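Local coordinates for peptidase, C14 family (Geobacter sulfurreducens PCA, PDB 3BIJ), which is uncharacterised but belongs to the caspase-like C14 peptidases and is therefore probably a cysteine-type endopeptidase, at residues G238-F243 with P267-Q272; K3-A8 with D75-S80; G24-C29 with R163-P168; Q212-G217 with P253-N258. One frame throughout, in Å; residues are numbered along the deposited sequence.

Overall arrangement
Interactions 2 (3-8 with 75-80) and 4 (212-217 with 253-258) are the buried contacts, 1 and 3 only partly buried. Interaction 2 pairs two parallel strands of the central sheet by regular backbone bonds. Interaction 1 (238-243 with 267-272) lies further from the chain centre; it joins two short helical pieces by rings and weak carbonyl contacts, and Phe269 touches Ile76 of interaction 2. Interactions 3 and 4, with centres about 13 Å apart, share the small antiparallel pair of strands 163-164 and 215-216, and Arg163 forms a salt bridge with Asp216. Their chemistry nonetheless differs: 24-29 meets 163-168 through arginine side chains, whereas 212-217 meets 253-258 through buried glutamine amides at a subunit interface.

Interaction 1: residues G238-F243 with P267-Q272; sequences GSYRSF and PAFLKQ
The rings of Tyr240, in the first turn of helix 240-250, and Phe269, in the short helical piece 267-271, form the aromatic part of this contact. Their centroids are 5.3 Å apart and the planes make 62°, an oblique pairing, with Tyr240 CE1 3.9 Å from Phe269 CE1. Tyr240 CG lies anti to its carbonyl carbon (chi1 -82°), and from there the ring passes beside the carbonyls of Phe269 and Leu270. From two strands of the main sheet, Leu203 touches both rings and Phe259 packs on Tyr240. An alanine here would probably leave Phe269 without its ring neighbour and Gln272 OE1 without its water link to the helix.

Polar contacts converge on Gln272 O. Tyr240 N reaches it in a weak hydrogen bond of 3.3 Å, bent to 121° at the hydrogen, and Ser239 CA makes a C-H...O contact of 3.1 Å with it. Ser239 is also the N-cap, its OG accepting weakly from Ser242 N. At the far end, Tyr240 OH donates over 2.8 Å to a water, which donates in turn to Gln272 OE1; that oxygen also accepts from Arg127.

Among the long side chains, Leu270 CD2 covers one face of the Arg241 guanidinium, 3.6 Å from NH2, while Phe260 of a second subunit packs on the same arginine. Lys271 NZ lies 4.7 Å from Arg241 NE, a spacing at which the like charges probably repel mildly. The helix start is thus joined to 267-272 chiefly by ring packing and weak carbonyl contacts, with no salt bridge between the segments.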
loop_
_atom_site.group_PDB
_atom_site.type_symbol
_atom_site.label_atom_id
_atom_site.label_comp_id
_atom_site.label_asym_id
_atom_site.label_seq_id
_atom_site.Cartn_x
_atom_site.Cartn_y
_atom_site.Cartn_z
ATOM N N GLY A 238 -5.914 26.539 -30.143
ATOM C CA GLY A 238 -5.764 27.266 -28.893
ATOM C C GLY A 238 -4.438 27.972 -28.716
ATOM O O GLY A 238 -3.583 27.914 -29.594
ATOM N N SER A 239 -4.271 28.646 -27.580
ATOM C CA SER A 239 -3.031 29.369 -27.283
ATOM C C SER A 239 -2.080 28.509 -26.448
ATOM O O SER A 239 -2.429 27.398 -26.042
ATOM C CB SER A 239 -3.342 30.657 -26.513
ATOM O OG SER A 239 -3.860 30.373 -25.218
ATOM N N TYR A 240 -0.886 29.032 -26.187
ATOM C CA TYR A 240 0.085 28.309 -25.388
ATOM C C TYR A 240 -0.477 28.049 -23.997
ATOM O O TYR A 240 -0.325 26.962 -23.454
ATOM C CB TYR A 240 1.387 29.088 -25.243
ATOM C CG TYR A 240 2.334 28.951 -26.394
ATOM C CD1 TYR A 240 2.282 29.820 -27.469
ATOM C CD2 TYR A 240 3.302 27.958 -26.404
ATOM C CE1 TYR A 240 3.176 29.702 -28.530
ATOM C CE2 TYR A 240 4.199 27.832 -27.462
ATOM C CZ TYR A 240 4.128 28.707 -28.521
ATOM O OH TYR A 240 4.993 28.582 -29.582
ATOM N N ARG A 241 -1.128 29.050 -23.415
ATOM C CA ARG A 241 -1.690 28.881 -22.088
ATOM C C ARG A 241 -2.691 27.753 -22.106
ATOM O O ARG A 241 -2.636 26.861 -21.269
ATOM C CB ARG A 241 -2.350 30.172 -21.610
ATOM C CG ARG A 241 -1.354 31.309 -21.479
ATOM C CD ARG A 241 -1.871 32.549 -20.728
ATOM N NE ARG A 241 -0.915 32.801 -19.709
ATOM C CZ ARG A 241 -0.143 33.808 -19.320
ATOM N NH1 ARG A 241 0.584 33.467 -18.281
ATOM N NH2 ARG A 241 -0.041 35.036 -19.819
ATOM N N SER A 242 -3.599 27.769 -23.071
ATOM C CA SER A 242 -4.592 26.703 -23.155
ATOM C C SER A 242 -3.939 25.355 -23.392
ATOM O O SER A 242 -4.401 24.342 -22.871
ATOM C CB SER A 242 -5.577 26.981 -24.280
ATOM O OG SER A 242 -6.274 28.175 -24.017
ATOM N N PHE A 243 -2.869 25.351 -24.185
ATOM C CA PHE A 243 -2.159 24.123 -24.503
ATOM C C PHE A 243 -1.643 23.528 -23.189
ATOM O O PHE A 243 -1.881 22.360 -22.862
ATOM C CB PHE A 243 -1.010 24.447 -25.455
ATOM C CG PHE A 243 -0.311 23.246 -26.000
ATOM C CD1 PHE A 243 -1.027 22.213 -26.590
ATOM C CD2 PHE A 243 1.082 23.174 -25.967
ATOM C CE1 PHE A 243 -0.362 21.129 -27.143
ATOM C CE2 PHE A 243 1.758 22.104 -26.513
ATOM C CZ PHE A 243 1.045 21.073 -27.106
ATOM N N PRO A 267 2.868 39.367 -24.813
ATOM C CA PRO A 267 1.528 38.780 -24.752
ATOM C C PRO A 267 1.053 38.212 -26.083
ATOM O O PRO A 267 0.263 37.269 -26.110
ATOM C CB PRO A 267 0.666 39.943 -24.259
ATOM C CG PRO A 267 1.371 41.131 -24.822
ATOM C CD PRO A 267 2.817 40.812 -24.537
ATOM N N ALA A 268 1.535 38.770 -27.186
ATOM C CA ALA A 268 1.126 38.269 -28.497
ATOM C C ALA A 268 1.679 36.865 -28.713
ATOM O O ALA A 268 1.031 36.016 -29.324
ATOM C CB ALA A 268 1.613 39.201 -29.601
ATOM N N PHE A 269 2.884 36.635 -28.197
ATOM C CA PHE A 269 3.558 35.345 -28.315
ATOM C C PHE A 269 2.837 34.258 -27.503
ATOM O O PHE A 269 2.568 33.167 -28.012
ATOM C CB PHE A 269 5.023 35.496 -27.869
ATOM C CG PHE A 269 5.775 34.202 -27.776
ATOM C CD1 PHE A 269 5.622 33.219 -28.744
ATOM C CD2 PHE A 269 6.654 33.974 -26.718
ATOM C CE1 PHE A 269 6.335 32.023 -28.660
ATOM C CE2 PHE A 269 7.373 32.786 -26.624
ATOM C CZ PHE A 269 7.215 31.807 -27.592
ATOM N N LEU A 270 2.511 34.562 -26.252
ATOM C CA LEU A 270 1.818 33.602 -25.403
ATOM C C LEU A 270 0.383 33.372 -25.882
ATOM O O LEU A 270 -0.280 32.422 -25.463
ATOM C CB LEU A 270 1.833 34.088 -23.948
ATOM C CG LEU A 270 2.990 33.596 -23.058
ATOM C CD1 LEU A 270 4.336 33.725 -23.756
ATOM C CD2 LEU A 270 2.971 34.396 -21.770
ATOM N N LYS A 271 -0.077 34.234 -26.785
ATOM C CA LYS A 271 -1.423 34.136 -27.331
ATOM C C LYS A 271 -1.464 33.336 -28.629
ATOM O O LYS A 271 -2.536 32.933 -29.077
ATOM C CB LYS A 271 -1.994 35.535 -27.571
ATOM C CG LYS A 271 -3.294 35.821 -26.819
ATOM C CD LYS A 271 -3.102 35.763 -25.306
ATOM C CE LYS A 271 -3.915 34.628 -24.669
ATOM N NZ LYS A 271 -3.594 34.436 -23.208
ATOM N N GLN A 272 -0.300 33.103 -29.231
ATOM C CA GLN A 272 -0.220 32.349 -30.484
ATOM C C GLN A 272 -0.526 30.869 -30.277
ATOM O O GLN A 272 -0.724 30.414 -29.155
ATOM C CB GLN A 272 1.181 32.458 -31.093
ATOM C CG GLN A 272 1.701 33.863 -31.301
ATOM C CD GLN A 272 3.048 33.876 -32.007
ATOM O OE1 GLN A 272 4.002 33.237 -31.567
ATOM N NE2 GLN A 272 3.131 34.614 -33.105
HETATM O O HOH W 1 4.781 30.361 -31.767
#

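Interaction 2: residues K3-A8 with D75-S80; sequences KGIALA and DIFMLS
The Phe77 ring overlaps the Ile5 carbonyl obliquely, CD1 lying 3.2 Å from Ile5 O. Its CG is anti to the backbone N (chi1 175°), and the ring stacks on Phe122. The two strands are parallel neighbours in the central sheet of the caspase-like alpha/beta fold: the axes of 4-8 and 76-80 come within 4.6 Å and diverge by 9°. The chain between them runs through helix 29-42, strand 46-51 and helix 57-70, the last step being a beta-alpha-beta crossover that returns beside strand 4-10.

Ile5 and Leu7 use both N and O toward 76-80, meeting Ile76 O, Met78 N, Met78 O and Ser80 N; the shortest of these bonds is Leu7 N to Met78 O, 2.7 Å. Gly4, Ala6 and Ala8 bond instead to strand 46-51.

The two faces meet different helices. Ile5, Leu7 and Phe77 turn to helix 57-70, and Leu7 lies side by side with Leu79, CB 4.0 Å from its CD1. On the other face, shared with Ile76 and Met78, Ala6 and Ala8 pack against helix 29-42, and Ala6 CB is 3.9 Å from CB of selenomethionine Met78. A CB on Gly4 would sit tight against Ile76 CG2.

Where the pair begins, Lys3 N donates to Asp75 OD1 at 3.0 Å. Lys3 NZ, 35° out of the carboxylate plane, forms a salt bridge to the syn side of Asp75 OD2, also at 3.0 Å, and bonds weakly to OD1. Gly72 N also bonds to OD2. At the other end Ser80 OG rests 3.3 Å from Ala8 CA.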
loop_
_atom_site.group_PDB
_atom_site.type_symbol
_atom_site.label_atom_id
_atom_site.label_comp_id
_atom_site.label_asym_id
_atom_site.label_seq_id
_atom_site.Cartn_x
_atom_site.Cartn_y
_atom_site.Cartn_z
ATOM N N LYS A 3 10.861 33.539 -39.386
ATOM C CA LYS A 3 11.281 32.161 -39.653
ATOM C C LYS A 3 11.450 31.395 -38.340
ATOM O O LYS A 3 11.093 31.904 -37.275
ATOM C CB LYS A 3 12.584 32.153 -40.461
ATOM C CG LYS A 3 13.654 33.077 -39.905
ATOM C CD LYS A 3 14.794 33.250 -40.881
ATOM C CE LYS A 3 15.810 34.247 -40.354
ATOM N NZ LYS A 3 15.255 35.629 -40.342
ATOM N N GLY A 4 11.998 30.184 -38.394
ATOM C CA GLY A 4 12.148 29.436 -37.158
ATOM C C GLY A 4 13.211 28.356 -37.151
ATOM O O GLY A 4 13.376 27.630 -38.131
ATOM N N ILE A 5 13.934 28.258 -36.037
ATOM C CA ILE A 5 14.982 27.258 -35.871
ATOM C C ILE A 5 14.691 26.460 -34.609
ATOM O O ILE A 5 14.480 27.024 -33.538
ATOM C CB ILE A 5 16.386 27.895 -35.723
ATOM C CG1 ILE A 5 16.787 28.587 -37.019
ATOM C CG2 ILE A 5 17.398 26.824 -35.320
ATOM C CD1 ILE A 5 18.091 29.336 -36.932
ATOM N N ALA A 6 14.696 25.144 -34.744
ATOM C CA ALA A 6 14.432 24.269 -33.626
ATOM C C ALA A 6 15.624 23.350 -33.358
ATOM O O ALA A 6 16.328 22.935 -34.288
ATOM C CB ALA A 6 13.178 23.441 -33.910
ATOM N N LEU A 7 15.833 23.041 -32.080
ATOM C CA LEU A 7 16.905 22.155 -31.631
ATOM C C LEU A 7 16.287 21.095 -30.706
ATOM O O LEU A 7 15.925 21.393 -29.570
ATOM C CB LEU A 7 17.960 22.936 -30.843
ATOM C CG LEU A 7 19.426 22.516 -30.968
ATOM C CD1 LEU A 7 20.198 23.052 -29.762
ATOM C CD2 LEU A 7 19.563 21.021 -31.051
ATOM N N ALA A 8 16.163 19.867 -31.197
ATOM C CA ALA A 8 15.588 18.787 -30.412
ATOM C C ALA A 8 16.731 17.962 -29.842
ATOM O O ALA A 8 17.543 17.414 -30.588
ATOM C CB ALA A 8 14.685 17.912 -31.292
ATOM N N ASP A 75 11.560 36.460 -35.469
ATOM C CA ASP A 75 11.771 35.037 -35.630
ATOM C C ASP A 75 11.495 34.316 -34.320
ATOM O O ASP A 75 11.123 34.936 -33.321
ATOM C CB ASP A 75 13.198 34.759 -36.095
ATOM C CG ASP A 75 13.559 35.526 -37.356
ATOM O OD1 ASP A 75 12.694 35.639 -38.251
ATOM O OD2 ASP A 75 14.711 36.002 -37.450
ATOM N N ILE A 76 11.683 33.001 -34.327
ATOM C CA ILE A 76 11.448 32.197 -33.139
ATOM C C ILE A 76 12.365 30.971 -33.046
ATOM O O ILE A 76 12.518 30.204 -33.998
ATOM C CB ILE A 76 9.991 31.723 -33.096
ATOM C CG1 ILE A 76 9.787 30.782 -31.899
ATOM C CG2 ILE A 76 9.625 31.019 -34.405
ATOM C CD1 ILE A 76 8.353 30.313 -31.708
ATOM N N PHE A 77 12.964 30.793 -31.879
ATOM C CA PHE A 77 13.852 29.673 -31.626
ATOM C C PHE A 77 13.147 28.671 -30.718
ATOM O O PHE A 77 12.549 29.049 -29.712
ATOM C CB PHE A 77 15.125 30.163 -30.949
ATOM C CG PHE A 77 16.052 29.060 -30.550
ATOM C CD1 PHE A 77 16.596 28.216 -31.502
ATOM C CD2 PHE A 77 16.394 28.868 -29.218
ATOM C CE1 PHE A 77 17.472 27.189 -31.136
ATOM C CE2 PHE A 77 17.270 27.845 -28.838
ATOM C CZ PHE A 77 17.808 27.008 -29.799
HETATM N N MSE A 78 13.208 27.396 -31.078
HETATM C CA MSE A 78 12.588 26.365 -30.273
HETATM C C MSE A 78 13.630 25.380 -29.760
HETATM O O MSE A 78 14.393 24.803 -30.542
HETATM C CB MSE A 78 11.552 25.596 -31.079
HETATM C CG MSE A 78 10.732 24.670 -30.226
HETATM SE SE MSE A 78 9.661 23.456 -31.224
HETATM C CE MSE A 78 10.169 21.819 -30.351
ATOM N N LEU A 79 13.651 25.182 -28.446
ATOM C CA LEU A 79 14.585 24.249 -27.824
ATOM C C LEU A 79 13.832 23.224 -26.997
ATOM O O LEU A 79 13.138 23.581 -26.051
ATOM C CB LEU A 79 15.564 24.994 -26.915
ATOM C CG LEU A 79 16.516 24.159 -26.043
ATOM C CD1 LEU A 79 17.303 23.172 -26.896
ATOM C CD2 LEU A 79 17.482 25.106 -25.316
ATOM N N SER A 80 13.958 21.956 -27.359
ATOM C CA SER A 80 13.297 20.908 -26.603
ATOM C C SER A 80 14.402 20.011 -26.071
ATOM O O SER A 80 15.422 19.833 -26.734
ATOM C CB SER A 80 12.336 20.098 -27.478
ATOM O OG SER A 80 13.038 19.377 -28.467
#

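Interaction 3: residues G24-C29 with R163-P168; sequences GKLNAC and RYRAMP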
loop_
_atom_site.group_PDB
_atom_site.type_symbol
_atom_site.label_atom_id
_atom_site.label_comp_id
_atom_site.label_asym_id
_atom_site.label_seq_id
_atom_site.Cartn_x
_atom_site.Cartn_y
_atom_site.Cartn_z
ATOM N N GLY A 24 23.505 6.648 -17.133
ATOM C CA GLY A 24 22.280 7.428 -17.176
ATOM C C GLY A 24 21.314 6.924 -18.226
ATOM O O GLY A 24 20.711 7.702 -18.962
ATOM N N LYS A 25 21.165 5.607 -18.300
ATOM C CA LYS A 25 20.277 4.988 -19.278
ATOM C C LYS A 25 18.803 5.355 -19.128
ATOM O O LYS A 25 18.260 5.418 -18.020
ATOM C CB LYS A 25 20.434 3.466 -19.217
ATOM C CG LYS A 25 21.735 2.937 -19.843
ATOM C CD LYS A 25 21.509 2.350 -21.246
ATOM C CE LYS A 25 20.857 3.381 -22.185
ATOM N NZ LYS A 25 20.516 2.876 -23.562
ATOM N N LEU A 26 18.177 5.612 -20.271
ATOM C CA LEU A 26 16.754 5.941 -20.362
ATOM C C LEU A 26 16.302 5.406 -21.710
ATOM O O LEU A 26 17.129 5.170 -22.586
ATOM C CB LEU A 26 16.530 7.454 -20.303
ATOM C CG LEU A 26 16.862 8.139 -18.975
ATOM C CD1 LEU A 26 16.864 9.637 -19.162
ATOM C CD2 LEU A 26 15.862 7.725 -17.906
ATOM N N ASN A 27 15.008 5.209 -21.901
ATOM C CA ASN A 27 14.597 4.674 -23.182
ATOM C C ASN A 27 13.333 5.279 -23.741
ATOM O O ASN A 27 12.371 4.568 -24.015
ATOM C CB ASN A 27 14.463 3.157 -23.073
ATOM C CG ASN A 27 13.661 2.736 -21.867
ATOM O OD1 ASN A 27 12.494 3.095 -21.741
ATOM N ND2 ASN A 27 14.276 1.973 -20.973
ATOM N N ALA A 28 13.351 6.594 -23.922
ATOM C CA ALA A 28 12.212 7.322 -24.454
ATOM C C ALA A 28 12.620 8.754 -24.769
ATOM O O ALA A 28 11.832 9.521 -25.313
ATOM C CB ALA A 28 11.068 7.313 -23.449
ATOM N N CYS A 29 13.851 9.112 -24.433
ATOM C CA CYS A 29 14.327 10.455 -24.691
ATOM C C CYS A 29 14.567 10.685 -26.173
ATOM O O CYS A 29 14.237 11.747 -26.693
ATOM C CB CYS A 29 15.593 10.727 -23.879
ATOM S SG CYS A 29 15.272 10.672 -22.096
ATOM N N ARG A 163 11.094 4.916 -14.052
ATOM C CA ARG A 163 12.319 5.711 -14.118
ATOM C C ARG A 163 12.042 7.212 -14.179
ATOM O O ARG A 163 11.125 7.666 -14.856
ATOM C CB ARG A 163 13.156 5.329 -15.350
ATOM C CG ARG A 163 13.540 3.865 -15.439
ATOM C CD ARG A 163 14.258 3.550 -16.749
ATOM N NE ARG A 163 13.505 4.013 -17.918
ATOM C CZ ARG A 163 12.271 3.615 -18.231
ATOM N NH1 ARG A 163 11.640 2.739 -17.461
ATOM N NH2 ARG A 163 11.661 4.092 -19.310
ATOM N N TYR A 164 12.863 7.977 -13.477
ATOM C CA TYR A 164 12.726 9.416 -13.461
ATOM C C TYR A 164 13.966 10.012 -14.124
ATOM O O TYR A 164 15.068 9.489 -13.990
ATOM C CB TYR A 164 12.586 9.889 -12.018
ATOM C CG TYR A 164 11.273 9.495 -11.372
ATOM C CD1 TYR A 164 10.083 10.136 -11.727
ATOM C CD2 TYR A 164 11.224 8.526 -10.371
ATOM C CE1 TYR A 164 8.878 9.834 -11.092
ATOM C CE2 TYR A 164 10.022 8.212 -9.726
ATOM C CZ TYR A 164 8.861 8.873 -10.090
ATOM O OH TYR A 164 7.679 8.626 -9.440
ATOM N N ARG A 165 13.776 11.110 -14.843
ATOM C CA ARG A 165 14.859 11.752 -15.562
ATOM C C ARG A 165 15.724 12.671 -14.715
ATOM O O ARG A 165 16.014 13.806 -15.090
ATOM C CB ARG A 165 14.274 12.486 -16.763
ATOM C CG ARG A 165 13.617 11.532 -17.755
ATOM C CD ARG A 165 13.049 12.245 -18.976
ATOM N NE ARG A 165 12.595 11.307 -19.992
ATOM C CZ ARG A 165 12.025 11.657 -21.138
ATOM N NH1 ARG A 165 11.653 10.714 -21.998
ATOM N NH2 ARG A 165 11.829 12.947 -21.416
ATOM N N ALA A 166 16.143 12.163 -13.563
ATOM C CA ALA A 166 16.997 12.930 -12.669
ATOM C C ALA A 166 18.194 12.073 -12.290
ATOM O O ALA A 166 18.052 10.893 -11.957
ATOM C CB ALA A 166 16.231 13.329 -11.421
HETATM N N MSE A 167 19.375 12.672 -12.336
HETATM C CA MSE A 167 20.578 11.951 -11.982
HETATM C C MSE A 167 20.567 11.746 -10.466
HETATM O O MSE A 167 20.256 12.673 -9.706
HETATM C CB MSE A 167 21.808 12.747 -12.424
HETATM C CG MSE A 167 23.135 12.162 -11.989
HETATM SE SE MSE A 167 24.650 13.143 -12.749
HETATM C CE MSE A 167 24.347 14.889 -11.913
ATOM N N PRO A 168 20.856 10.515 -10.004
ATOM C CA PRO A 168 20.861 10.270 -8.559
ATOM C C PRO A 168 21.935 11.091 -7.851
ATOM O O PRO A 168 23.042 11.250 -8.359
ATOM C CB PRO A 168 21.080 8.764 -8.462
ATOM C CG PRO A 168 21.766 8.427 -9.742
ATOM C CD PRO A 168 21.051 9.261 -10.749
#
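Arg165 NH2 is held by a salt bridge to Asp32 and a hydrogen bond to Asp133 O, while Cys29 SG sits over one face of the same guanidinium, 3.5 Å from NE. Ala28 CB meets its edge in plane, 3.7 Å from NH1, which forms a salt bridge to Asp216. The side chain runs extended from CG to NE, its CG 4.0 Å from Leu26 CD1. An alanine in this place would probably leave Asp32 without this cation, Asp216 with only Arg163 of the two arginines, and Asp133 O without its donor.

Cys29, Asp32, Ser82 and Asp133 appear to correspond to the residues lining the S1 pocket of metacaspases, beside the probable dyad His84 and Cys135, so Arg165 probably occupies that pocket much as a basic P1 side chain would.

Arg163 and Asn27 cross at about a right angle. Asn27 ND2 stands 3.5 Å above the Arg163 guanidinium, toward its rim, with amide and guanidinium planes 40° apart. Asn27 OD1 approaches Arg163 NH2 to 2.8 Å, at an angle too poor for a hydrogen bond; NH2 forms its salt bridge with Asp216.

The contact joins the loop leading into helix 29-42 to strand 163-164, which pairs with strand 215-216. Arg165 and Cys29 both touch Ser82 of strand 76-89, and Leu26 touches His84 there, close to where strand 127-133 ends at Asp133.

Interaction 4: residues Q212-G217 with P253-N258; sequences QLSQDG and PDQTPN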
loop_
_atom_site.group_PDB
_atom_site.type_symbol
_atom_site.label_atom_id
_atom_site.label_comp_id
_atom_site.label_asym_id
_atom_site.label_seq_id
_atom_site.Cartn_x
_atom_site.Cartn_y
_atom_site.Cartn_z
ATOM N N GLN A 212 9.015 18.284 -7.819
ATOM C CA GLN A 212 8.568 17.015 -8.390
ATOM C C GLN A 212 9.655 16.387 -9.247
ATOM O O GLN A 212 10.742 16.939 -9.385
ATOM C CB GLN A 212 7.303 17.217 -9.228
ATOM C CG GLN A 212 6.124 17.763 -8.448
ATOM C CD GLN A 212 4.959 18.063 -9.346
ATOM O OE1 GLN A 212 5.134 18.652 -10.411
ATOM N NE2 GLN A 212 3.756 17.663 -8.930
ATOM N N LEU A 213 9.355 15.216 -9.798
ATOM C CA LEU A 213 10.286 14.509 -10.665
ATOM C C LEU A 213 9.546 14.190 -11.941
ATOM O O LEU A 213 8.324 14.023 -11.921
ATOM C CB LEU A 213 10.757 13.207 -10.025
ATOM C CG LEU A 213 11.757 13.286 -8.876
ATOM C CD1 LEU A 213 12.141 11.877 -8.507
ATOM C CD2 LEU A 213 12.999 14.087 -9.285
ATOM N N SER A 214 10.284 14.107 -13.047
ATOM C CA SER A 214 9.692 13.805 -14.352
ATOM C C SER A 214 9.865 12.342 -14.696
ATOM O O SER A 214 10.975 11.817 -14.684
ATOM C CB SER A 214 10.323 14.666 -15.447
ATOM O OG SER A 214 9.868 15.997 -15.353
ATOM N N GLN A 215 8.762 11.692 -15.030
ATOM C CA GLN A 215 8.798 10.279 -15.342
ATOM C C GLN A 215 9.219 9.949 -16.772
ATOM O O GLN A 215 8.796 10.596 -17.726
ATOM C CB GLN A 215 7.434 9.680 -15.038
ATOM C CG GLN A 215 7.464 8.198 -14.887
ATOM C CD GLN A 215 6.193 7.664 -14.267
ATOM O OE1 GLN A 215 5.846 8.015 -13.130
ATOM N NE2 GLN A 215 5.487 6.803 -15.009
ATOM N N ASP A 216 10.077 8.947 -16.908
ATOM C CA ASP A 216 10.545 8.505 -18.210
ATOM C C ASP A 216 9.707 7.301 -18.623
ATOM O O ASP A 216 9.873 6.213 -18.075
ATOM C CB ASP A 216 12.008 8.084 -18.134
ATOM C CG ASP A 216 12.501 7.461 -19.431
ATOM O OD1 ASP A 216 13.127 6.379 -19.390
ATOM O OD2 ASP A 216 12.270 8.056 -20.501
ATOM N N GLY A 217 8.806 7.493 -19.576
ATOM C CA GLY A 217 7.980 6.389 -20.029
ATOM C C GLY A 217 8.769 5.430 -20.902
ATOM O O GLY A 217 9.963 5.642 -21.135
ATOM N N PRO A 253 -1.122 14.258 -10.310
ATOM C CA PRO A 253 -0.771 15.303 -9.340
ATOM C C PRO A 253 0.680 15.337 -8.871
ATOM O O PRO A 253 1.141 16.371 -8.395
ATOM C CB PRO A 253 -1.757 15.061 -8.199
ATOM C CG PRO A 253 -1.995 13.579 -8.266
ATOM C CD PRO A 253 -2.133 13.340 -9.758
ATOM N N ASP A 254 1.396 14.219 -9.022
ATOM C CA ASP A 254 2.795 14.132 -8.597
ATOM C C ASP A 254 3.750 14.607 -9.704
ATOM O O ASP A 254 4.975 14.630 -9.523
ATOM C CB ASP A 254 3.133 12.694 -8.178
ATOM C CG ASP A 254 3.260 11.757 -9.355
ATOM O OD1 ASP A 254 2.337 11.703 -10.200
ATOM O OD2 ASP A 254 4.292 11.060 -9.436
ATOM N N GLN A 255 3.183 14.960 -10.856
ATOM C CA GLN A 255 3.957 15.476 -11.984
ATOM C C GLN A 255 3.149 16.520 -12.752
ATOM O O GLN A 255 2.258 16.180 -13.530
ATOM C CB GLN A 255 4.377 14.371 -12.964
ATOM C CG GLN A 255 5.478 14.890 -13.887
ATOM C CD GLN A 255 5.991 13.892 -14.910
ATOM O OE1 GLN A 255 5.959 12.687 -14.701
ATOM N NE2 GLN A 255 6.500 14.406 -16.011
ATOM N N THR A 256 3.466 17.792 -12.534
ATOM C CA THR A 256 2.751 18.879 -13.192
ATOM C C THR A 256 3.715 19.741 -13.983
ATOM O O THR A 256 4.602 20.366 -13.405
ATOM C CB THR A 256 2.038 19.809 -12.171
ATOM O OG1 THR A 256 1.255 19.025 -11.264
ATOM C CG2 THR A 256 1.126 20.795 -12.896
ATOM N N PRO A 257 3.571 19.769 -15.321
ATOM C CA PRO A 257 4.485 20.602 -16.106
ATOM C C PRO A 257 4.264 22.064 -15.747
ATOM O O PRO A 257 3.150 22.468 -15.400
ATOM C CB PRO A 257 4.126 20.251 -17.557
ATOM C CG PRO A 257 2.732 19.702 -17.467
ATOM C CD PRO A 257 2.765 18.901 -16.197
ATOM N N ASN A 258 5.338 22.844 -15.808
ATOM C CA ASN A 258 5.285 24.253 -15.459
ATOM C C ASN A 258 5.324 25.202 -16.655
ATOM O O ASN A 258 5.938 24.920 -17.687
ATOM C CB ASN A 258 6.444 24.580 -14.531
ATOM C CG ASN A 258 6.192 25.809 -13.702
ATOM O OD1 ASN A 258 7.105 26.589 -13.455
ATOM N ND2 ASN A 258 4.948 25.989 -13.256
HETATM O O HOH W 2 7.850 13.246 -18.191
#
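Gln212 and Gln255 carry the close-packed part, each sending a buried amide to the other segment's backbone. Gln212 OE1 accepts from Thr256 N over 2.8 Å, at 161° but tilted out of the amide plane, and also from Gln209 N. The Gln212 chain lies against Asp254, its CB 3.5 Å from Asp254 O. Gln255 has CG anti to its backbone N (chi1 -165°) and passes Leu213 O, with CG at 3.6 Å. Its OE1 takes Gln215 N at 3.0 Å, the donor standing 52° out of the amide plane.

These bonds tie the approach to strand 215-216, paired with 163-164, to the loop before strand 258-263, the last strand of the caspase-like sheet within the subunit. Gln212 NE2 bonds to Pro253 O of a second subunit, reciprocally, and Thr256 OG1 to Asn211 of that subunit; Asn258 meets its own counterpart, consistent with caspase-like dimer pairing.

By contrast, Pro253, Asp254 and Gln215 are partly exposed. One water links the segments indirectly, donating to Gln215 O over 2.9 Å and accepting from Gln255 NE2 over 2.8 Å; NE2 also bonds weakly to Gly207 O. Ser214 OG bonds to Ser134 O.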